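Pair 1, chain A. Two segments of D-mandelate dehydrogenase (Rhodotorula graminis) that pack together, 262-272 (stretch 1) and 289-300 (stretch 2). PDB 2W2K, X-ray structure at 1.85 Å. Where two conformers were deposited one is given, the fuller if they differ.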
# COMPACT_ATOMS: atom_id res chain seq x y z
N SER A 262 -5.61 -5.46 22.93
CA SER A 262 -5.72 -4.57 24.11
C SER A 262 -5.03 -3.20 23.84
O SER A 262 -3.81 -3.15 23.62
CB SER A 262 -5.11 -5.25 25.35
OG SER A 262 -4.83 -4.26 26.35
N GLN A 263 -5.81 -2.12 23.81
CA GLN A 263 -5.26 -0.78 23.54
C GLN A 263 -4.12 -0.39 24.50
O GLN A 263 -3.05 0.06 24.07
CB GLN A 263 -6.38 0.27 23.52
CG GLN A 263 -5.93 1.74 23.30
CD GLN A 263 -7.11 2.65 23.00
OE1 GLN A 263 -7.80 2.46 22.00
NE2 GLN A 263 -7.35 3.64 23.87
N ASP A 264 -4.33 -0.62 25.79
CA ASP A 264 -3.31 -0.30 26.79
C ASP A 264 -2.00 -1.08 26.61
O ASP A 264 -0.92 -0.49 26.70
CB ASP A 264 -3.85 -0.46 28.22
CG ASP A 264 -4.92 0.57 28.58
OD1 ASP A 264 -4.98 1.66 27.95
OD2 ASP A 264 -5.70 0.31 29.52
N ALA A 265 -2.10 -2.39 26.32
CA ALA A 265 -0.91 -3.21 26.05
C ALA A 265 -0.15 -2.74 24.81
O ALA A 265 1.10 -2.73 24.79
CB ALA A 265 -1.30 -4.69 25.91
N LEU A 266 -0.90 -2.36 23.77
CA LEU A 266 -0.30 -1.87 22.50
C LEU A 266 0.50 -0.57 22.74
O LEU A 266 1.67 -0.46 22.31
CB LEU A 266 -1.38 -1.69 21.41
CG LEU A 266 -0.96 -1.12 20.03
CD1 LEU A 266 0.08 -2.01 19.34
CD2 LEU A 266 -2.18 -0.89 19.13
N ILE A 267 -0.14 0.38 23.44
CA ILE A 267 0.49 1.67 23.83
C ILE A 267 1.81 1.44 24.56
O ILE A 267 2.82 2.06 24.23
CB ILE A 267 -0.47 2.59 24.70
CG1 ILE A 267 -1.61 3.18 23.86
CG2 ILE A 267 0.32 3.76 25.30
CD1 ILE A 267 -2.86 3.55 24.69
N ALA A 268 1.81 0.52 25.53
CA ALA A 268 2.99 0.22 26.35
C ALA A 268 4.16 -0.35 25.54
O ALA A 268 5.33 -0.00 25.76
CB ALA A 268 2.62 -0.73 27.48
N ALA A 269 3.83 -1.26 24.62
CA ALA A 269 4.82 -1.92 23.75
C ALA A 269 5.46 -0.95 22.75
O ALA A 269 6.64 -1.11 22.41
CB ALA A 269 4.20 -3.13 23.05
N LEU A 270 4.70 0.05 22.27
CA LEU A 270 5.27 1.12 21.46
C LEU A 270 6.14 2.06 22.32
O LEU A 270 7.27 2.40 21.93
CB LEU A 270 4.18 1.90 20.71
CG LEU A 270 3.49 1.17 19.54
CD1 LEU A 270 2.07 1.73 19.32
CD2 LEU A 270 4.32 1.22 18.23
N LYS A 271 5.63 2.48 23.48
CA LYS A 271 6.42 3.34 24.40
C LYS A 271 7.81 2.78 24.77
O LYS A 271 8.78 3.54 24.87
CB LYS A 271 5.63 3.65 25.69
CG LYS A 271 4.47 4.63 25.48
CD LYS A 271 3.99 5.21 26.82
N SER A 272 7.90 1.46 24.97
CA SER A 272 9.14 0.79 25.35
C SER A 272 10.12 0.52 24.20
O SER A 272 11.28 0.18 24.44
CB SER A 272 8.82 -0.55 26.05
OG SER A 272 8.49 -1.57 25.10
N VAL A 289 -10.82 7.15 18.46
CA VAL A 289 -9.45 6.69 18.21
C VAL A 289 -8.57 7.15 19.39
O VAL A 289 -8.75 8.26 19.90
CB VAL A 289 -8.94 7.28 16.88
CG1 VAL A 289 -7.43 6.97 16.65
CG2 VAL A 289 -9.80 6.78 15.69
N SER A 290 -7.61 6.31 19.77
CA SER A 290 -6.70 6.57 20.91
C SER A 290 -5.87 7.85 20.76
O SER A 290 -5.05 7.97 19.84
CB SER A 290 -5.76 5.37 21.09
OG SER A 290 -4.78 5.63 22.09
N LYS A 291 -6.06 8.82 21.66
CA LYS A 291 -5.23 10.04 21.64
C LYS A 291 -3.75 9.75 21.92
O LYS A 291 -2.87 10.37 21.32
CB LYS A 291 -5.79 11.11 22.60
CG LYS A 291 -7.17 11.62 22.17
CD LYS A 291 -7.73 12.66 23.13
CE LYS A 291 -9.24 12.75 22.98
NZ LYS A 291 -9.62 13.26 21.64
N GLU A 292 -3.46 8.75 22.77
CA GLU A 292 -2.06 8.36 22.99
C GLU A 292 -1.38 7.82 21.71
O GLU A 292 -0.21 8.14 21.44
CB GLU A 292 -1.93 7.35 24.13
CG GLU A 292 -2.18 7.94 25.52
CD GLU A 292 -1.51 7.13 26.64
OE1 GLU A 292 -0.28 7.30 26.84
OE2 GLU A 292 -2.20 6.33 27.30
N LEU A 293 -2.10 7.02 20.91
CA LEU A 293 -1.54 6.52 19.65
C LEU A 293 -1.37 7.62 18.60
O LEU A 293 -0.42 7.59 17.83
CB LEU A 293 -2.37 5.35 19.06
CG LEU A 293 -2.47 4.04 19.85
CD1 LEU A 293 -3.45 3.05 19.17
CD2 LEU A 293 -1.11 3.35 20.04
N ILE A 294 -2.31 8.58 18.57
CA ILE A 294 -2.24 9.72 17.64
C ILE A 294 -0.97 10.56 17.87
O ILE A 294 -0.30 10.98 16.91
CB ILE A 294 -3.52 10.62 17.72
CG1 ILE A 294 -4.74 9.90 17.10
CG2 ILE A 294 -3.27 11.97 17.00
CD1 ILE A 294 -6.10 10.49 17.55
N GLU A 295 -0.62 10.77 19.14
CA GLU A 295 0.55 11.61 19.48
C GLU A 295 1.95 10.99 19.21
O GLU A 295 2.97 11.64 19.46
CB GLU A 295 0.42 12.13 20.92
CG GLU A 295 -0.85 12.96 21.17
N MET A 296 2.00 9.77 18.67
CA MET A 296 3.28 9.11 18.38
C MET A 296 3.72 9.28 16.92
O MET A 296 2.96 9.73 16.09
CB MET A 296 3.19 7.62 18.70
CG MET A 296 3.06 7.34 20.17
SD MET A 296 3.10 5.59 20.47
CE MET A 296 2.61 5.58 22.19
N LYS A 297 4.97 8.91 16.63
CA LYS A 297 5.51 9.03 15.25
C LYS A 297 4.94 8.01 14.26
O LYS A 297 4.55 8.37 13.14
CB LYS A 297 7.04 8.90 15.25
CG LYS A 297 7.80 10.20 15.53
CD LYS A 297 9.31 10.00 15.45
CE LYS A 297 10.07 11.29 15.73
NZ LYS A 297 11.54 11.08 15.69
N HIS A 298 4.91 6.74 14.66
CA HIS A 298 4.79 5.63 13.70
C HIS A 298 3.54 4.73 13.84
O HIS A 298 3.59 3.51 13.60
CB HIS A 298 6.09 4.79 13.71
CG HIS A 298 7.32 5.55 13.30
ND1 HIS A 298 7.40 6.28 12.14
CD2 HIS A 298 8.54 5.66 13.90
CE1 HIS A 298 8.61 6.82 12.04
NE2 HIS A 298 9.32 6.45 13.09
N VAL A 299 2.40 5.32 14.21
CA VAL A 299 1.14 4.54 14.24
C VAL A 299 0.21 4.99 13.08
O VAL A 299 -0.20 6.16 13.02
CB VAL A 299 0.39 4.64 15.62
CG1 VAL A 299 -0.85 3.71 15.66
CG2 VAL A 299 1.32 4.31 16.79
N THR A 300 -0.09 4.07 12.17
CA THR A 300 -0.99 4.31 11.03
C THR A 300 -2.43 4.04 11.49
O THR A 300 -2.75 2.96 12.03
CB THR A 300 -0.62 3.40 9.79
OG1 THR A 300 0.75 3.59 9.39
CG2 THR A 300 -1.57 3.67 8.59

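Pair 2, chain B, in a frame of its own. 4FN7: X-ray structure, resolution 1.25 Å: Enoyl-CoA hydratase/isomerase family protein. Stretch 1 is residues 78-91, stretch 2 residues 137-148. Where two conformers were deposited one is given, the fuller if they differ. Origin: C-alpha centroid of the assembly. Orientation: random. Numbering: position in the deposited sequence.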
# COMPACT_ATOMS: atom_id res chain seq x y z
N MET B 78 10.53 26.96 10.26
CA MET B 78 9.79 26.81 9.00
C MET B 78 9.33 25.37 8.80
O MET B 78 8.18 25.13 8.42
CB MET B 78 10.62 27.27 7.80
CG MET B 78 9.92 27.09 6.47
SD MET B 78 10.87 27.72 5.09
CE MET B 78 12.31 26.65 5.19
N LEU B 79 10.21 24.41 9.08
CA LEU B 79 9.84 23.01 8.95
C LEU B 79 8.77 22.62 9.96
O LEU B 79 7.78 21.99 9.60
CB LEU B 79 11.07 22.10 9.08
CG LEU B 79 11.70 21.71 7.74
CD1 LEU B 79 12.09 22.94 6.93
CD2 LEU B 79 12.89 20.79 7.97
N ARG B 80 8.94 23.02 11.21
CA ARG B 80 7.91 22.72 12.21
C ARG B 80 6.56 23.30 11.80
O ARG B 80 5.54 22.64 11.91
CB ARG B 80 8.31 23.24 13.60
CG ARG B 80 9.34 22.38 14.31
CD ARG B 80 9.85 23.07 15.58
NE ARG B 80 8.77 23.37 16.51
CZ ARG B 80 8.35 22.54 17.46
NH1 ARG B 80 8.91 21.35 17.61
NH2 ARG B 80 7.36 22.91 18.26
N GLY B 81 6.56 24.55 11.32
CA GLY B 81 5.31 25.18 10.93
C GLY B 81 4.64 24.47 9.77
O GLY B 81 3.42 24.35 9.72
N GLY B 82 5.45 24.00 8.82
CA GLY B 82 4.92 23.31 7.66
C GLY B 82 4.29 21.99 8.05
O GLY B 82 3.20 21.64 7.60
N PHE B 83 4.98 21.25 8.90
CA PHE B 83 4.46 19.96 9.32
C PHE B 83 3.29 20.08 10.29
O PHE B 83 2.41 19.23 10.31
CB PHE B 83 5.59 19.07 9.84
CG PHE B 83 6.62 18.78 8.79
CD1 PHE B 83 6.24 18.36 7.53
CD2 PHE B 83 7.97 18.98 9.05
CE1 PHE B 83 7.18 18.11 6.55
CE2 PHE B 83 8.92 18.73 8.07
CZ PHE B 83 8.52 18.29 6.82
N GLU B 84 3.27 21.16 11.07
CA GLU B 84 2.11 21.45 11.91
C GLU B 84 0.88 21.76 11.06
O GLU B 84 -0.23 21.32 11.38
CB GLU B 84 2.40 22.63 12.85
CG GLU B 84 1.35 22.78 13.92
CD GLU B 84 1.33 21.59 14.86
OE1 GLU B 84 2.40 21.25 15.39
OE2 GLU B 84 0.25 21.00 15.05
N LEU B 85 1.07 22.51 9.98
CA LEU B 85 0.00 22.76 9.02
C LEU B 85 -0.51 21.44 8.42
O LEU B 85 -1.71 21.22 8.29
CB LEU B 85 0.50 23.69 7.92
CG LEU B 85 -0.52 24.13 6.88
CD1 LEU B 85 -1.67 24.86 7.55
CD2 LEU B 85 0.16 25.03 5.86
N ALA B 86 0.41 20.55 8.07
CA ALA B 86 0.02 19.23 7.57
C ALA B 86 -0.81 18.48 8.61
O ALA B 86 -1.84 17.90 8.29
CB ALA B 86 1.25 18.42 7.17
N TYR B 87 -0.36 18.50 9.86
CA TYR B 87 -1.10 17.85 10.93
C TYR B 87 -2.51 18.46 11.04
O TYR B 87 -3.51 17.74 11.16
CB TYR B 87 -0.35 17.99 12.26
CG TYR B 87 -0.96 17.21 13.39
CD1 TYR B 87 -0.41 16.00 13.80
CD2 TYR B 87 -2.09 17.67 14.06
CE1 TYR B 87 -0.97 15.27 14.84
CE2 TYR B 87 -2.66 16.96 15.10
CZ TYR B 87 -2.10 15.76 15.49
OH TYR B 87 -2.67 15.05 16.52
N ARG B 88 -2.58 19.78 11.00
CA ARG B 88 -3.86 20.49 11.10
C ARG B 88 -4.83 20.07 10.01
O ARG B 88 -6.01 19.83 10.26
CB ARG B 88 -3.64 22.00 11.04
CG ARG B 88 -4.89 22.80 11.31
CD ARG B 88 -4.63 24.29 11.27
NE ARG B 88 -5.85 25.01 11.63
CZ ARG B 88 -5.99 26.33 11.62
NH1 ARG B 88 -4.99 27.11 11.25
NH2 ARG B 88 -7.15 26.86 11.97
N LEU B 89 -4.33 19.94 8.78
CA LEU B 89 -5.19 19.58 7.67
C LEU B 89 -5.57 18.10 7.66
O LEU B 89 -6.70 17.76 7.34
CB LEU B 89 -4.55 20.00 6.34
CG LEU B 89 -4.58 21.52 6.13
CD1 LEU B 89 -3.67 21.92 4.99
CD2 LEU B 89 -6.01 22.01 5.89
N LEU B 90 -4.63 17.22 7.99
CA LEU B 90 -4.92 15.79 8.05
C LEU B 90 -5.93 15.46 9.13
O LEU B 90 -6.64 14.47 9.04
CB LEU B 90 -3.64 14.99 8.29
CG LEU B 90 -2.77 14.71 7.05
CD1 LEU B 90 -1.40 14.17 7.45
CD2 LEU B 90 -3.46 13.76 6.08
N SER B 91 -6.00 16.31 10.16
CA SER B 91 -6.94 16.07 11.25
C SER B 91 -8.18 16.95 11.15
O SER B 91 -9.04 16.93 12.02
CB SER B 91 -6.25 16.26 12.60
OG SER B 91 -5.80 17.59 12.75
N ILE B 137 15.14 13.58 3.86
CA ILE B 137 13.73 13.85 4.10
C ILE B 137 13.41 13.74 5.59
O ILE B 137 13.70 12.72 6.22
CB ILE B 137 12.82 12.90 3.31
CG1 ILE B 137 13.10 13.00 1.81
CG2 ILE B 137 11.36 13.26 3.58
CD1 ILE B 137 12.23 12.09 0.95
N PRO B 138 12.80 14.80 6.16
CA PRO B 138 12.41 14.74 7.57
C PRO B 138 11.42 13.62 7.87
O PRO B 138 10.60 13.26 7.02
CB PRO B 138 11.74 16.10 7.80
CG PRO B 138 12.40 17.00 6.81
CD PRO B 138 12.58 16.14 5.59
N TYR B 139 11.51 13.08 9.08
CA TYR B 139 10.59 12.02 9.49
C TYR B 139 9.12 12.39 9.32
O TYR B 139 8.33 11.57 8.87
CB TYR B 139 10.88 11.57 10.92
CG TYR B 139 12.14 10.75 11.06
CD1 TYR B 139 12.19 9.43 10.62
CD2 TYR B 139 13.29 11.29 11.63
CE1 TYR B 139 13.34 8.67 10.74
CE2 TYR B 139 14.45 10.53 11.76
CZ TYR B 139 14.46 9.23 11.31
OH TYR B 139 15.61 8.47 11.44
N ALA B 140 8.75 13.63 9.65
CA ALA B 140 7.35 14.03 9.52
C ALA B 140 6.89 13.95 8.07
O ALA B 140 5.76 13.54 7.79
CB ALA B 140 7.11 15.42 10.10
N ALA B 141 7.76 14.34 7.15
CA ALA B 141 7.45 14.29 5.72
C ALA B 141 7.31 12.85 5.24
O ALA B 141 6.42 12.52 4.46
CB ALA B 141 8.52 15.01 4.91
N LEU B 142 8.22 12.00 5.71
CA LEU B 142 8.13 10.58 5.39
C LEU B 142 6.77 10.00 5.81
O LEU B 142 6.15 9.26 5.06
CB LEU B 142 9.28 9.79 6.03
CG LEU B 142 10.67 10.06 5.45
CD1 LEU B 142 11.74 9.36 6.28
CD2 LEU B 142 10.74 9.61 4.00
N GLU B 143 6.33 10.36 7.01
CA GLU B 143 5.07 9.84 7.52
C GLU B 143 3.87 10.32 6.69
O GLU B 143 2.92 9.57 6.45
CB GLU B 143 4.91 10.19 8.99
CG GLU B 143 5.98 9.53 9.87
CD GLU B 143 5.83 8.02 9.97
OE1 GLU B 143 4.72 7.50 9.70
OE2 GLU B 143 6.81 7.33 10.32
N ILE B 144 3.92 11.58 6.25
CA ILE B 144 2.87 12.11 5.39
C ILE B 144 2.80 11.31 4.09
O ILE B 144 1.73 10.88 3.66
CB ILE B 144 3.09 13.61 5.10
CG1 ILE B 144 2.91 14.41 6.39
CG2 ILE B 144 2.12 14.10 4.03
CD1 ILE B 144 3.45 15.82 6.32
N MET B 145 3.96 11.07 3.47
CA MET B 145 3.97 10.32 2.22
C MET B 145 3.57 8.87 2.42
O MET B 145 2.85 8.29 1.60
CB MET B 145 5.33 10.41 1.54
CG MET B 145 5.49 11.71 0.79
SD MET B 145 7.03 11.79 -0.11
CE MET B 145 8.09 11.84 1.24
N LYS B 146 4.03 8.29 3.53
CA LYS B 146 3.77 6.89 3.82
C LYS B 146 2.27 6.63 3.96
O LYS B 146 1.78 5.54 3.67
CB LYS B 146 4.49 6.46 5.09
CG LYS B 146 4.61 4.95 5.24
CD LYS B 146 5.03 4.55 6.66
CE LYS B 146 6.36 5.15 7.05
NZ LYS B 146 6.71 4.71 8.44
N LEU B 147 1.54 7.65 4.40
CA LEU B 147 0.10 7.54 4.61
C LEU B 147 -0.66 7.40 3.29
O LEU B 147 -1.78 6.88 3.28
CB LEU B 147 -0.39 8.77 5.39
CG LEU B 147 -1.88 8.83 5.74
CD1 LEU B 147 -2.26 7.68 6.67
CD2 LEU B 147 -2.19 10.16 6.40
N ARG B 148 -0.07 7.86 2.19
CA ARG B 148 -0.81 7.94 0.93
C ARG B 148 -0.23 7.09 -0.21
O ARG B 148 -0.97 6.64 -1.08
CB ARG B 148 -0.94 9.40 0.44
CG ARG B 148 -1.57 10.38 1.43
CD ARG B 148 -2.91 9.92 1.95
NE ARG B 148 -4.05 10.13 1.07
CZ ARG B 148 -4.77 11.25 1.04
NH1 ARG B 148 -5.85 11.35 0.27
NH2 ARG B 148 -4.40 12.28 1.79

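Pair 1 and pair 2 set a helix against a second segment that begins with an N-cap and a helical turn, a turn that continues as a longer helix in pair 2, and 14 central residues superpose with an RMSD of 0.5 Å. The register carries over: Q263(A) faces S290(A) where L79(B) faces P138(B), and M296(A) falls on I144(B), each across from the matched L270(A) and A86(B). Neither contact has a hydrogen bond across it among the modelled atoms, so side-chain shape does the fitting.

The central position of the first helix is I267(A) in pair 1 and F83(B) in pair 2. I267(A) spreads over several neighbours: its CG1 lies 3.9 Å from CD2 of L293(A), and its CD1 3.8 Å from OG of S290(A). F83(B), also in the m rotamer, answers with a ring. The CB of A140(B) sits over one face, 3.9 Å from the ring centroid in a CH-pi contact, while CB of A141(B) reaches to 3.8 Å from CE1 of F83(B). The matching residues in pair 1 are E292(A) and L293(A). Bulk is thus exchanged across the interface: isoleucine meets a long leucine, and phenylalanine lies against two alanines, whose short side chains leave the room its ring occupies.

One turn on, the larger side chain on the first helix is in pair 1. L270(A) places CD1 3.6 Å from CD2 of L293(A) and 3.7 Å from CG2 of V299(A), and its CB lies 3.9 Å from SD of M296(A). A86(B) offers a methyl alone, and CD1 of I144(B) closes to 3.5 Å from that CB. The extended M296(A) also reaches further along the helix, its CE 3.9 Å from CG of K271(A). At L266(A) pair 1 adds another leucine, with CD2 4.1 Å from CD1 of L293(A); the matching G82(B) has no side chain to contribute.

The start of the second helix shows two solutions at the N-cap. S290(A) accepts from the backbone, its OG 3.2 Å from N of L293(A), and still packs, its CB 3.6 Å from CD of Q263(A). P138(B) occupies the same position without such a bond and supplies apolar surface: its CG lies 4.0 Å from CD2 of L79(B), and its CB 3.9 Å from CE2 of F83(B).

The shared backbone brings the same positions together; at the I267(A)/F83(B) position bulk sits on different sides of the contact in the two pairs. Pair 1 buries 435 Å² through a mix of aliphatic side chains, M296(A) and polar residues such as Q263(A); pair 2 buries 371 Å², with F83(B) covered over 87 Å², the largest share of any residue in either pair.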